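Local coordinates for protein 433aa long hypothetical phosphoribosylglycinamide formyl transferase (Pyrococcus horikoshii, PDB 2DWC) that is an uncharacterised ATP-grasp protein of the PurT family that assembles from two chains and holds adenosine-5'-diphosphate in a pocket, at residues E213-H218 with R265-L270; A85-I90 with R319-L324; A244-A249 with K395-A400; L30-A35 with M57-R62. All blocks are in the same frame, centred on the assembly; numbering follows the deposited sequence.

Contact 1: E213-H218 with R265-L270; sequences ELAVRH and RITDVL
Arg217 CG lies beside the backbone N (chi1 -78°), and a single bend at chi3 (55°) turns the guanidinium toward Asp268. The bent arm slides past Thr267 in the opposite sense. Arg217 CD rests 3.5 Å from Thr267 O, and the same methylene also packs on Thr267 CB. Two residues earlier on the strand, Ala215 CB meets Thr267 CG2 at 4.0 Å. That methyl points at the strand, while OG1 of Thr267 turns to water 1 and to Ala263 O one turn back in the helix. At the far end, the guanidinium presents its edge to Asp268, whose carboxylate plane stands nearly perpendicular (86°). The direct salt bridge is long, with Arg217 NH1 3.9 Å from Asp268 OD2. Two waters fill in beside it. Water 1 accepts from Arg217 NH1 at 2.8 Å and donates to Asp268 OD2 at 2.6 Å. Water 2 repeats this link, its oxygen 3.0 Å from Asp268 OD2. Both ends have further partners: Arg217 NE bonds Gly272 O, and Asp268 OD1 pairs with Lys264. The contact lays helix 253-270 against strand 209-219 of the ATP-grasp domain. Its chemistry is graded: methyl packing at Ala215 gives way to a hydrated ion pair toward the solvent-exposed Asp268, where the attraction is probably shared between the waters and the long direct bridge.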
loop_
_atom_site.group_PDB
_atom_site.type_symbol
_atom_site.label_atom_id
_atom_site.label_comp_id
_atom_site.label_asym_id
_atom_site.label_seq_id
_atom_site.Cartn_x
_atom_site.Cartn_y
_atom_site.Cartn_z
ATOM N N GLU B 213 -0.211 21.457 -6.885
ATOM C CA GLU B 213 0.399 21.534 -5.572
ATOM C C GLU B 213 -0.577 20.853 -4.601
ATOM O O GLU B 213 -1.723 21.324 -4.405
ATOM C CB GLU B 213 0.636 22.989 -5.138
ATOM C CG GLU B 213 1.244 23.096 -3.744
ATOM C CD GLU B 213 2.516 22.265 -3.568
ATOM O OE1 GLU B 213 3.310 22.211 -4.528
ATOM O OE2 GLU B 213 2.739 21.682 -2.468
ATOM N N LEU B 214 -0.113 19.759 -3.981
ATOM C CA LEU B 214 -0.963 18.965 -3.080
ATOM C C LEU B 214 -0.926 19.440 -1.652
ATOM O O LEU B 214 -0.563 18.689 -0.739
ATOM C CB LEU B 214 -0.520 17.497 -3.186
ATOM C CG LEU B 214 -0.732 16.914 -4.593
ATOM C CD1 LEU B 214 0.078 15.593 -4.728
ATOM C CD2 LEU B 214 -2.248 16.691 -4.851
ATOM N N ALA B 215 -1.299 20.710 -1.438
ATOM C CA ALA B 215 -1.291 21.290 -0.080
ATOM C C ALA B 215 -2.256 20.527 0.849
ATOM O O ALA B 215 -3.380 20.202 0.465
ATOM C CB ALA B 215 -1.714 22.758 -0.147
ATOM N N VAL B 216 -1.805 20.202 2.047
ATOM C CA VAL B 216 -2.698 19.510 2.986
ATOM C C VAL B 216 -2.859 20.279 4.281
ATOM O O VAL B 216 -1.869 20.655 4.925
ATOM C CB VAL B 216 -2.196 18.027 3.260
ATOM C CG1 VAL B 216 -0.757 17.992 3.815
ATOM C CG2 VAL B 216 -3.122 17.322 4.269
ATOM N N ARG B 217 -4.129 20.534 4.651
ATOM C CA ARG B 217 -4.477 21.218 5.897
ATOM C C ARG B 217 -4.702 20.146 6.945
ATOM O O ARG B 217 -5.479 19.233 6.741
ATOM C CB ARG B 217 -5.754 22.041 5.712
ATOM C CG ARG B 217 -5.471 23.390 4.958
ATOM C CD ARG B 217 -6.729 24.188 4.628
ATOM N NE ARG B 217 -7.488 24.413 5.856
ATOM C CZ ARG B 217 -7.307 25.444 6.672
ATOM N NH1 ARG B 217 -6.386 26.372 6.393
ATOM N NH2 ARG B 217 -8.057 25.557 7.747
ATOM N N HIS B 218 -4.066 20.268 8.099
ATOM C CA HIS B 218 -4.204 19.212 9.116
ATOM C C HIS B 218 -3.793 19.809 10.462
ATOM O O HIS B 218 -3.260 20.917 10.506
ATOM C CB HIS B 218 -3.235 18.055 8.756
ATOM C CG HIS B 218 -1.788 18.479 8.742
ATOM N ND1 HIS B 218 -0.953 18.345 9.833
ATOM C CD2 HIS B 218 -1.032 19.020 7.757
ATOM C CE1 HIS B 218 0.261 18.770 9.511
ATOM N NE2 HIS B 218 0.239 19.183 8.257
ATOM N N ARG B 265 -2.509 30.749 0.010
ATOM C CA ARG B 265 -3.558 31.782 -0.003
ATOM C C ARG B 265 -4.900 31.146 -0.374
ATOM O O ARG B 265 -5.928 31.501 0.188
ATOM C CB ARG B 265 -3.208 32.879 -1.008
ATOM C CG ARG B 265 -2.248 33.941 -0.452
ATOM C CD ARG B 265 -1.974 34.977 -1.529
ATOM N NE ARG B 265 -1.310 36.172 -1.033
ATOM C CZ ARG B 265 -1.836 37.004 -0.142
ATOM N NH1 ARG B 265 -3.046 36.770 0.369
ATOM N NH2 ARG B 265 -1.156 38.086 0.216
ATOM N N ILE B 266 -4.867 30.174 -1.278
ATOM C CA ILE B 266 -6.104 29.518 -1.702
ATOM C C ILE B 266 -6.646 28.590 -0.618
ATOM O O ILE B 266 -7.826 28.639 -0.287
ATOM C CB ILE B 266 -5.892 28.732 -2.990
ATOM C CG1 ILE B 266 -5.735 29.726 -4.157
ATOM C CG2 ILE B 266 -7.105 27.783 -3.250
ATOM C CD1 ILE B 266 -5.120 29.104 -5.431
ATOM N N THR B 267 -5.792 27.735 -0.074
ATOM C CA THR B 267 -6.304 26.822 0.951
ATOM C C THR B 267 -6.697 27.535 2.244
ATOM O O THR B 267 -7.609 27.090 2.937
ATOM C CB THR B 267 -5.319 25.647 1.211
ATOM O OG1 THR B 267 -4.082 26.147 1.714
ATOM C CG2 THR B 267 -5.072 24.872 -0.107
ATOM N N ASP B 268 -6.029 28.641 2.594
ATOM C CA ASP B 268 -6.440 29.394 3.796
ATOM C C ASP B 268 -7.889 29.887 3.588
ATOM O O ASP B 268 -8.670 29.966 4.552
ATOM C CB ASP B 268 -5.536 30.628 3.996
ATOM C CG ASP B 268 -4.203 30.292 4.638
ATOM O OD1 ASP B 268 -3.339 31.202 4.652
ATOM O OD2 ASP B 268 -3.992 29.145 5.123
ATOM N N VAL B 269 -8.241 30.271 2.361
ATOM C CA VAL B 269 -9.620 30.698 2.106
ATOM C C VAL B 269 -10.617 29.516 2.106
ATOM O O VAL B 269 -11.714 29.616 2.674
ATOM C CB VAL B 269 -9.739 31.430 0.764
ATOM C CG1 VAL B 269 -11.216 31.679 0.428
ATOM C CG2 VAL B 269 -8.981 32.785 0.850
ATOM N N LEU B 270 -10.256 28.402 1.465
ATOM C CA LEU B 270 -11.200 27.279 1.416
ATOM C C LEU B 270 -11.401 26.656 2.798
ATOM O O LEU B 270 -12.518 26.267 3.136
ATOM C CB LEU B 270 -10.754 26.232 0.361
ATOM C CG LEU B 270 -10.741 26.779 -1.077
ATOM C CD1 LEU B 270 -10.190 25.708 -2.013
ATOM C CD2 LEU B 270 -12.183 27.199 -1.512
HETATM O O HOH W 1 -4.439 26.630 4.431
HETATM O O HOH W 2 -5.461 28.665 7.705
#

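Contact 2: A85-I90 with R319-L324; sequences AIIPEI and RAVLGL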
loop_
_atom_site.group_PDB
_atom_site.type_symbol
_atom_site.label_atom_id
_atom_site.label_comp_id
_atom_site.label_asym_id
_atom_site.label_seq_id
_atom_site.Cartn_x
_atom_site.Cartn_y
_atom_site.Cartn_z
ATOM N N ALA B 85 -15.903 10.703 9.080
ATOM C CA ALA B 85 -15.609 11.608 7.970
ATOM C C ALA B 85 -16.331 11.149 6.744
ATOM O O ALA B 85 -16.366 9.939 6.470
ATOM C CB ALA B 85 -14.081 11.644 7.676
ATOM N N ILE B 86 -16.924 12.112 6.030
ATOM C CA ILE B 86 -17.636 11.882 4.746
ATOM C C ILE B 86 -16.671 12.488 3.721
ATOM O O ILE B 86 -16.394 13.683 3.746
ATOM C CB ILE B 86 -18.959 12.630 4.761
ATOM C CG1 ILE B 86 -19.817 12.017 5.846
ATOM C CG2 ILE B 86 -19.640 12.547 3.348
ATOM C CD1 ILE B 86 -21.177 12.740 6.004
ATOM N N ILE B 87 -16.146 11.632 2.856
ATOM C CA ILE B 87 -15.100 11.966 1.887
ATOM C C ILE B 87 -15.578 11.915 0.457
ATOM O O ILE B 87 -15.642 10.841 -0.160
ATOM C CB ILE B 87 -13.923 10.972 2.089
ATOM C CG1 ILE B 87 -13.471 10.971 3.556
ATOM C CG2 ILE B 87 -12.758 11.341 1.175
ATOM C CD1 ILE B 87 -12.298 10.000 3.920
ATOM N N PRO B 88 -15.959 13.068 -0.090
ATOM C CA PRO B 88 -16.428 13.124 -1.485
ATOM C C PRO B 88 -15.228 12.914 -2.389
ATOM O O PRO B 88 -14.216 13.586 -2.224
ATOM C CB PRO B 88 -16.996 14.543 -1.630
ATOM C CG PRO B 88 -17.026 15.138 -0.281
ATOM C CD PRO B 88 -15.989 14.397 0.562
ATOM N N GLU B 89 -15.327 11.984 -3.347
ATOM C CA GLU B 89 -14.217 11.707 -4.237
ATOM C C GLU B 89 -14.472 12.277 -5.634
ATOM O O GLU B 89 -13.560 12.372 -6.462
ATOM C CB GLU B 89 -14.004 10.204 -4.288
ATOM C CG GLU B 89 -13.710 9.650 -2.903
ATOM C CD GLU B 89 -12.272 9.923 -2.498
ATOM O OE1 GLU B 89 -11.838 11.117 -2.417
ATOM O OE2 GLU B 89 -11.568 8.927 -2.275
ATOM N N ILE B 90 -15.704 12.695 -5.863
ATOM C CA ILE B 90 -16.088 13.300 -7.126
ATOM C C ILE B 90 -16.917 14.547 -6.904
ATOM O O ILE B 90 -17.340 14.831 -5.787
ATOM C CB ILE B 90 -16.884 12.314 -7.964
ATOM C CG1 ILE B 90 -18.105 11.806 -7.193
ATOM C CG2 ILE B 90 -15.987 11.164 -8.310
ATOM C CD1 ILE B 90 -19.107 11.073 -8.074
ATOM N N ARG B 319 -5.132 10.866 6.948
ATOM C CA ARG B 319 -4.632 11.305 8.253
ATOM C C ARG B 319 -5.208 12.666 8.604
ATOM O O ARG B 319 -5.690 12.885 9.718
ATOM C CB ARG B 319 -3.084 11.351 8.232
ATOM C CG ARG B 319 -2.499 9.893 8.310
ATOM C CD ARG B 319 -1.018 9.849 8.025
ATOM N NE ARG B 319 -0.260 10.528 9.068
ATOM C CZ ARG B 319 0.788 10.006 9.727
ATOM N NH1 ARG B 319 1.219 8.780 9.485
ATOM N NH2 ARG B 319 1.450 10.748 10.624
ATOM N N ALA B 320 -5.170 13.573 7.644
ATOM C CA ALA B 320 -5.654 14.921 7.921
ATOM C C ALA B 320 -7.115 14.882 8.366
ATOM O O ALA B 320 -7.458 15.513 9.357
ATOM C CB ALA B 320 -5.541 15.832 6.663
ATOM N N VAL B 321 -7.973 14.143 7.643
ATOM C CA VAL B 321 -9.408 14.173 7.989
ATOM C C VAL B 321 -9.861 13.356 9.188
ATOM O O VAL B 321 -11.007 13.523 9.662
ATOM C CB VAL B 321 -10.310 13.882 6.736
ATOM C CG1 VAL B 321 -9.869 14.768 5.578
ATOM C CG2 VAL B 321 -10.233 12.395 6.324
ATOM N N LEU B 322 -8.973 12.502 9.701
ATOM C CA LEU B 322 -9.231 11.754 10.927
ATOM C C LEU B 322 -8.727 12.626 12.115
ATOM O O LEU B 322 -8.958 12.274 13.271
ATOM C CB LEU B 322 -8.461 10.419 10.939
ATOM C CG LEU B 322 -9.104 9.366 10.017
ATOM C CD1 LEU B 322 -8.239 8.094 10.031
ATOM C CD2 LEU B 322 -10.541 9.105 10.503
ATOM N N GLY B 323 -8.074 13.750 11.791
ATOM C CA GLY B 323 -7.520 14.651 12.823
ATOM C C GLY B 323 -6.138 14.206 13.309
ATOM O O GLY B 323 -5.657 14.685 14.329
ATOM N N LEU B 324 -5.459 13.332 12.566
ATOM C CA LEU B 324 -4.131 12.857 12.981
ATOM C C LEU B 324 -3.070 13.847 12.478
ATOM O O LEU B 324 -3.281 14.610 11.524
ATOM C CB LEU B 324 -3.859 11.462 12.379
ATOM C CG LEU B 324 -4.829 10.412 12.939
ATOM C CD1 LEU B 324 -4.731 9.107 12.076
ATOM C CD2 LEU B 324 -4.528 10.082 14.383
#
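The backbone of strand 85-88 passes the last turn of helix 313-322 most closely at Ala85 and Val321, whose CA atoms are 6.7 Å apart. No hydrogen bond crosses between the two segments, and the join is made by methyl groups. Val321 sends its side chain at the strand, and one branch does the work. CG2 sits between the backbone N and the carbonyl carbon (chi1 -50°), and from there it touches two strand residues. Ala85 CB lies 4.1 Å from Val321 CG2. Ala85 CB is also 4.1 Å from Val321 O, so it packs on the helix backbone as well as on the branch. Ile87, two residues along the strand and pointing the same way, extends its longer arm to the same place. Its chain is stretched out (chi2 179°), and Ile87 CD1 ends 4.0 Å from Val321 CG2. The helix stops just after this point in a Schellman motif. Gly323 has positive phi (84°), Leu324 N bonds Arg319 O at 2.9 Å, and Gly323 N bonds Ala320 O at 3.1 Å. All three touching residues are buried. The strand belongs to the parallel sheet of the preATP-grasp domain, where Ala85 and Ile87 bond to the backbone of strand 21-25, and Ile87 also packs on Ile22 and Leu24. Val321 touches Val109 too. Next to it in the helix, Ala320 lies on Val216 and His218 of strand 209-219, and Arg319 packs on Thr372 of the second subunit.

Contact 3: A244-A249 with K395-A400; sequences ASWQPA and KDVEVA
The indole of Trp246 is met obliquely by Val397. Val397 CG2 lies 3.9 Å from Trp246 CD1 and 3.8 Å from Trp246 CB, so it nestles where the ring joins its stem. Pro248 O sits at the ring edge, in its plane. Lys401 adds a cation-pi contact to the same indole. A chi1 of 53° places Trp246 CG between the backbone N and the carbonyl carbon, which brings CD1 to Val397. Val397 has CG2 opposite its own backbone N, and this branch carries most of the contact. Val397 CG2 is also 3.6 Å from Gln247 O and 4.3 Å from Pro248 CD. The peptide bond between Gln247 and Pro248 is cis. The contact joins two parts of the fold: strand 241-247, of the ATP-grasp domain, and the first turn of helix 397-409, in the PurT C-terminal region. Trp246 also packs on Ala344 and Val209, while Gln247 points to the other side of the strand and bonds Ser306. Asp396 is the N-cap of the helix. Asp396 OD2 accepts from Glu398 N at 2.9 Å; the bond is bent (143°), and the donor comes to the anti side of the carboxylate, 34° out of its plane.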
loop_
_atom_site.group_PDB
_atom_site.type_symbol
_atom_site.label_atom_id
_atom_site.label_comp_id
_atom_site.label_asym_id
_atom_site.label_seq_id
_atom_site.Cartn_x
_atom_site.Cartn_y
_atom_site.Cartn_z
ATOM N N ALA B 244 -0.045 11.732 -17.895
ATOM C CA ALA B 244 1.190 11.436 -17.152
ATOM C C ALA B 244 1.432 12.519 -16.112
ATOM O O ALA B 244 1.024 13.661 -16.330
ATOM C CB ALA B 244 2.405 11.403 -18.123
ATOM N N SER B 245 2.075 12.175 -14.998
ATOM C CA SER B 245 2.415 13.168 -13.972
ATOM C C SER B 245 3.735 12.764 -13.364
ATOM O O SER B 245 4.194 11.616 -13.532
ATOM C CB SER B 245 1.339 13.253 -12.876
ATOM O OG SER B 245 1.248 11.992 -12.207
ATOM N N TRP B 246 4.388 13.689 -12.658
ATOM C CA TRP B 246 5.675 13.326 -12.116
ATOM C C TRP B 246 5.998 14.261 -10.987
ATOM O O TRP B 246 5.421 15.348 -10.889
ATOM C CB TRP B 246 6.792 13.425 -13.213
ATOM C CG TRP B 246 6.837 14.789 -13.928
ATOM C CD1 TRP B 246 7.556 15.917 -13.563
ATOM C CD2 TRP B 246 6.073 15.149 -15.072
ATOM N NE1 TRP B 246 7.252 16.966 -14.440
ATOM C CE2 TRP B 246 6.346 16.506 -15.365
ATOM C CE3 TRP B 246 5.172 14.448 -15.896
ATOM C CZ2 TRP B 246 5.744 17.175 -16.448
ATOM C CZ3 TRP B 246 4.579 15.110 -16.974
ATOM C CH2 TRP B 246 4.871 16.469 -17.238
ATOM N N GLN B 247 6.929 13.841 -10.135
ATOM C CA GLN B 247 7.334 14.694 -9.005
ATOM C C GLN B 247 8.834 14.519 -8.857
ATOM O O GLN B 247 9.326 13.412 -8.910
ATOM C CB GLN B 247 6.651 14.245 -7.704
ATOM C CG GLN B 247 6.752 15.275 -6.552
ATOM C CD GLN B 247 6.142 14.753 -5.251
ATOM O OE1 GLN B 247 6.405 13.603 -4.859
ATOM N NE2 GLN B 247 5.369 15.599 -4.553
ATOM N N PRO B 248 9.589 15.615 -8.669
ATOM C CA PRO B 248 9.133 17.006 -8.589
ATOM C C PRO B 248 9.086 17.657 -9.961
ATOM O O PRO B 248 9.766 17.224 -10.904
ATOM C CB PRO B 248 10.181 17.657 -7.688
ATOM C CG PRO B 248 11.510 16.984 -8.183
ATOM C CD PRO B 248 11.059 15.504 -8.483
ATOM N N ALA B 249 8.253 18.671 -10.092
ATOM C CA ALA B 249 8.171 19.413 -11.354
ATOM C C ALA B 249 9.532 20.130 -11.538
ATOM O O ALA B 249 10.120 20.606 -10.577
ATOM C CB ALA B 249 7.051 20.438 -11.270
ATOM N N LYS B 395 16.363 8.385 -9.683
ATOM C CA LYS B 395 17.003 9.585 -9.163
ATOM C C LYS B 395 16.780 10.736 -10.118
ATOM O O LYS B 395 16.828 11.916 -9.721
ATOM C CB LYS B 395 18.499 9.322 -8.993
ATOM C CG LYS B 395 18.794 8.476 -7.789
ATOM C CD LYS B 395 20.287 8.194 -7.625
ATOM C CE LYS B 395 20.559 7.431 -6.317
ATOM N NZ LYS B 395 19.794 6.150 -6.233
ATOM N N ASP B 396 16.562 10.422 -11.390
ATOM C CA ASP B 396 16.336 11.436 -12.420
ATOM C C ASP B 396 14.876 11.366 -12.827
ATOM O O ASP B 396 14.442 10.359 -13.420
ATOM C CB ASP B 396 17.244 11.132 -13.630
ATOM C CG ASP B 396 17.167 12.176 -14.746
ATOM O OD1 ASP B 396 18.129 12.236 -15.545
ATOM O OD2 ASP B 396 16.186 12.927 -14.872
ATOM N N VAL B 397 14.132 12.424 -12.515
ATOM C CA VAL B 397 12.701 12.474 -12.843
ATOM C C VAL B 397 12.388 12.273 -14.331
ATOM O O VAL B 397 11.363 11.682 -14.678
ATOM C CB VAL B 397 12.064 13.794 -12.290
ATOM C CG1 VAL B 397 12.536 14.992 -13.084
ATOM C CG2 VAL B 397 10.520 13.708 -12.306
ATOM N N GLU B 398 13.280 12.705 -15.238
ATOM C CA GLU B 398 13.007 12.516 -16.657
ATOM C C GLU B 398 13.132 11.047 -17.051
ATOM O O GLU B 398 12.437 10.593 -17.965
ATOM C CB GLU B 398 13.941 13.407 -17.518
ATOM C CG GLU B 398 13.751 14.903 -17.204
ATOM C CD GLU B 398 14.547 15.832 -18.122
ATOM O OE1 GLU B 398 15.570 15.398 -18.704
ATOM O OE2 GLU B 398 14.152 17.015 -18.250
ATOM N N VAL B 399 14.008 10.311 -16.371
ATOM C CA VAL B 399 14.163 8.891 -16.617
ATOM C C VAL B 399 12.863 8.211 -16.124
ATOM O O VAL B 399 12.301 7.350 -16.801
ATOM C CB VAL B 399 15.372 8.323 -15.855
ATOM C CG1 VAL B 399 15.378 6.805 -15.990
ATOM C CG2 VAL B 399 16.693 8.905 -16.441
ATOM N N ALA B 400 12.384 8.604 -14.954
ATOM C CA ALA B 400 11.121 8.011 -14.455
ATOM C C ALA B 400 9.945 8.317 -15.388
ATOM O O ALA B 400 9.127 7.422 -15.647
ATOM C CB ALA B 400 10.834 8.501 -13.036
#

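Contact 4: L30-A35 with M57-R62; sequences LGKEIA and MQVAHR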
loop_
_atom_site.group_PDB
_atom_site.type_symbol
_atom_site.label_atom_id
_atom_site.label_comp_id
_atom_site.label_asym_id
_atom_site.label_seq_id
_atom_site.Cartn_x
_atom_site.Cartn_y
_atom_site.Cartn_z
ATOM N N LEU B 30 -8.930 6.637 -6.761
ATOM C CA LEU B 30 -8.427 7.498 -5.703
ATOM C C LEU B 30 -9.022 7.029 -4.366
ATOM O O LEU B 30 -8.300 6.892 -3.363
ATOM C CB LEU B 30 -8.810 8.961 -6.022
ATOM C CG LEU B 30 -8.298 9.446 -7.400
ATOM C CD1 LEU B 30 -8.427 10.978 -7.385
ATOM C CD2 LEU B 30 -6.830 9.063 -7.680
ATOM N N GLY B 31 -10.312 6.739 -4.377
ATOM C CA GLY B 31 -10.945 6.235 -3.165
ATOM C C GLY B 31 -10.368 4.881 -2.765
ATOM O O GLY B 31 -10.267 4.537 -1.579
ATOM N N LYS B 32 -9.989 4.073 -3.755
ATOM C CA LYS B 32 -9.422 2.755 -3.432
ATOM C C LYS B 32 -8.141 2.905 -2.604
ATOM O O LYS B 32 -7.933 2.140 -1.643
ATOM C CB LYS B 32 -9.102 1.987 -4.740
ATOM C CG LYS B 32 -8.588 0.583 -4.523
ATOM C CD LYS B 32 -8.298 -0.057 -5.915
ATOM C CE LYS B 32 -8.218 -1.563 -5.803
ATOM N NZ LYS B 32 -7.839 -2.156 -7.147
ATOM N N GLU B 33 -7.254 3.835 -2.999
ATOM C CA GLU B 33 -6.029 4.039 -2.233
ATOM C C GLU B 33 -6.289 4.665 -0.844
ATOM O O GLU B 33 -5.577 4.334 0.132
ATOM C CB GLU B 33 -4.991 4.841 -3.061
ATOM C CG GLU B 33 -4.329 3.932 -4.133
ATOM C CD GLU B 33 -3.333 2.896 -3.546
ATOM O OE1 GLU B 33 -2.985 1.931 -4.291
ATOM O OE2 GLU B 33 -2.866 3.044 -2.371
ATOM N N ILE B 34 -7.323 5.502 -0.705
ATOM C CA ILE B 34 -7.650 6.015 0.639
ATOM C C ILE B 34 -8.146 4.800 1.466
ATOM O O ILE B 34 -7.811 4.627 2.636
ATOM C CB ILE B 34 -8.786 7.060 0.581
ATOM C CG1 ILE B 34 -8.290 8.309 -0.170
ATOM C CG2 ILE B 34 -9.255 7.444 2.015
ATOM C CD1 ILE B 34 -9.420 9.276 -0.498
ATOM N N ALA B 35 -8.926 3.920 0.838
ATOM C CA ALA B 35 -9.416 2.762 1.567
ATOM C C ALA B 35 -8.275 1.863 2.011
ATOM O O ALA B 35 -8.323 1.263 3.096
ATOM C CB ALA B 35 -10.429 1.956 0.673
ATOM N N MET B 57 -14.817 -0.195 -3.368
ATOM C CA MET B 57 -15.754 -1.125 -2.745
ATOM C C MET B 57 -15.081 -2.498 -2.548
ATOM O O MET B 57 -15.377 -3.198 -1.589
ATOM C CB MET B 57 -16.998 -1.319 -3.639
ATOM C CG MET B 57 -17.905 -0.094 -3.619
ATOM S SD MET B 57 -19.255 -0.404 -4.778
ATOM C CE MET B 57 -20.023 1.278 -4.743
ATOM N N GLN B 58 -14.161 -2.866 -3.447
ATOM C CA GLN B 58 -13.522 -4.190 -3.349
ATOM C C GLN B 58 -12.621 -4.301 -2.113
ATOM O O GLN B 58 -12.505 -5.363 -1.503
ATOM C CB GLN B 58 -12.707 -4.478 -4.633
ATOM C CG GLN B 58 -13.678 -4.703 -5.847
ATOM C CD GLN B 58 -12.923 -4.959 -7.118
ATOM O OE1 GLN B 58 -11.931 -5.673 -7.111
ATOM N NE2 GLN B 58 -13.386 -4.379 -8.223
ATOM N N VAL B 59 -12.033 -3.169 -1.729
ATOM C CA VAL B 59 -11.123 -3.120 -0.574
ATOM C C VAL B 59 -11.850 -2.724 0.728
ATOM O O VAL B 59 -11.417 -3.077 1.809
ATOM C CB VAL B 59 -9.984 -2.106 -0.843
ATOM C CG1 VAL B 59 -9.248 -1.750 0.468
ATOM C CG2 VAL B 59 -8.969 -2.769 -1.841
ATOM N N ALA B 60 -12.993 -2.078 0.584
ATOM C CA ALA B 60 -13.770 -1.621 1.726
ATOM C C ALA B 60 -14.423 -2.741 2.525
ATOM O O ALA B 60 -14.605 -3.872 2.059
ATOM C CB ALA B 60 -14.851 -0.650 1.229
ATOM N N HIS B 61 -14.775 -2.422 3.753
ATOM C CA HIS B 61 -15.491 -3.388 4.583
ATOM C C HIS B 61 -16.943 -3.575 4.081
ATOM O O HIS B 61 -17.471 -4.693 4.106
ATOM C CB HIS B 61 -15.557 -2.873 6.019
ATOM C CG HIS B 61 -14.222 -2.863 6.692
ATOM N ND1 HIS B 61 -13.427 -1.740 6.738
ATOM C CD2 HIS B 61 -13.534 -3.849 7.336
ATOM C CE1 HIS B 61 -12.299 -2.028 7.371
ATOM N NE2 HIS B 61 -12.336 -3.298 7.741
ATOM N N ARG B 62 -17.593 -2.498 3.635
ATOM C CA ARG B 62 -18.992 -2.611 3.164
ATOM C C ARG B 62 -19.208 -1.581 2.066
ATOM O O ARG B 62 -18.474 -0.584 1.999
ATOM C CB ARG B 62 -19.983 -2.210 4.288
ATOM C CG ARG B 62 -20.538 -3.231 5.247
ATOM C CD ARG B 62 -21.701 -2.545 6.088
ATOM N NE ARG B 62 -21.330 -1.361 6.904
ATOM C CZ ARG B 62 -20.313 -1.363 7.760
ATOM N NH1 ARG B 62 -19.577 -2.455 7.914
ATOM N NH2 ARG B 62 -20.015 -0.281 8.469
HETATM O O HOH W 3 -9.251 -4.869 -7.047
#
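Lys32 NZ, at the end of an arm that passes Val59, is gripped by several groups. It bonds Gln39 O of the second subunit and makes a weak bond to Phe376 O. Lys32 NZ also donates a hydrogen bond to water 3, 3.1 Å away. Water 3 lies 2.8 Å from Gln58 OE1 and can donate to it, although other acceptors compete, so it probably bridges the segments. The lysine chain is fully extended, with every torsion near 180°. This brings Lys32 CE to 4.2 Å from Val59 CG2. The other valine branch meets the helix itself. A first torsion of 165° sets CG1 opposite the backbone N, and Val59 CG1 rests 3.9 Å from Ala35 CB and 4.0 Å from Ala35 C. Backbones come close here: the CA atoms of Ala35 and Ala60 are 6.2 Å apart. Both segments belong to the preATP-grasp domain, whose parallel sheet is of Rossmann type. Helix 29-40 follows strand 21-25, and Gly26, Gly28 and Gly31 fit a GxGxxG pattern, consistent with a Rossmann-type strand-turn-helix. Helix 55-59 is short and weakly bonded, and it connects strands 44-49 and 62-65 along the chain. Gln58 NE2 bonds Asn53 O and Gly377 O. The subunit interface runs along here: Gln58 OE1 bonds His61 NE2 of the second subunit, His61 NE2 bonds Gln58 OE1 of that subunit, and Glu33 forms a salt bridge with its Arg40.

Contacts 1, 2 and 4 form a connected row. Contacts 1 and 2 have centres 14 Å apart and meet at Ala320, whose CB is 3.7 Å from Val216 CG2. Contacts 2 and 4 have centres 13 Å apart and join through Ile87 CG2 and Ile34 CD1 at 4.3 Å; both also touch the second subunit. Helix 313-322 ties this row together, since it meets strand 209-219, strand 85-88 and helix 29-40. Contact 3 stands apart, its centre 24 Å from that of contact 1, but both reach the same large mixed sheet. Its Trp246 side chain is about 11 Å from the bound adenosine-5'-diphosphate, beyond direct contact.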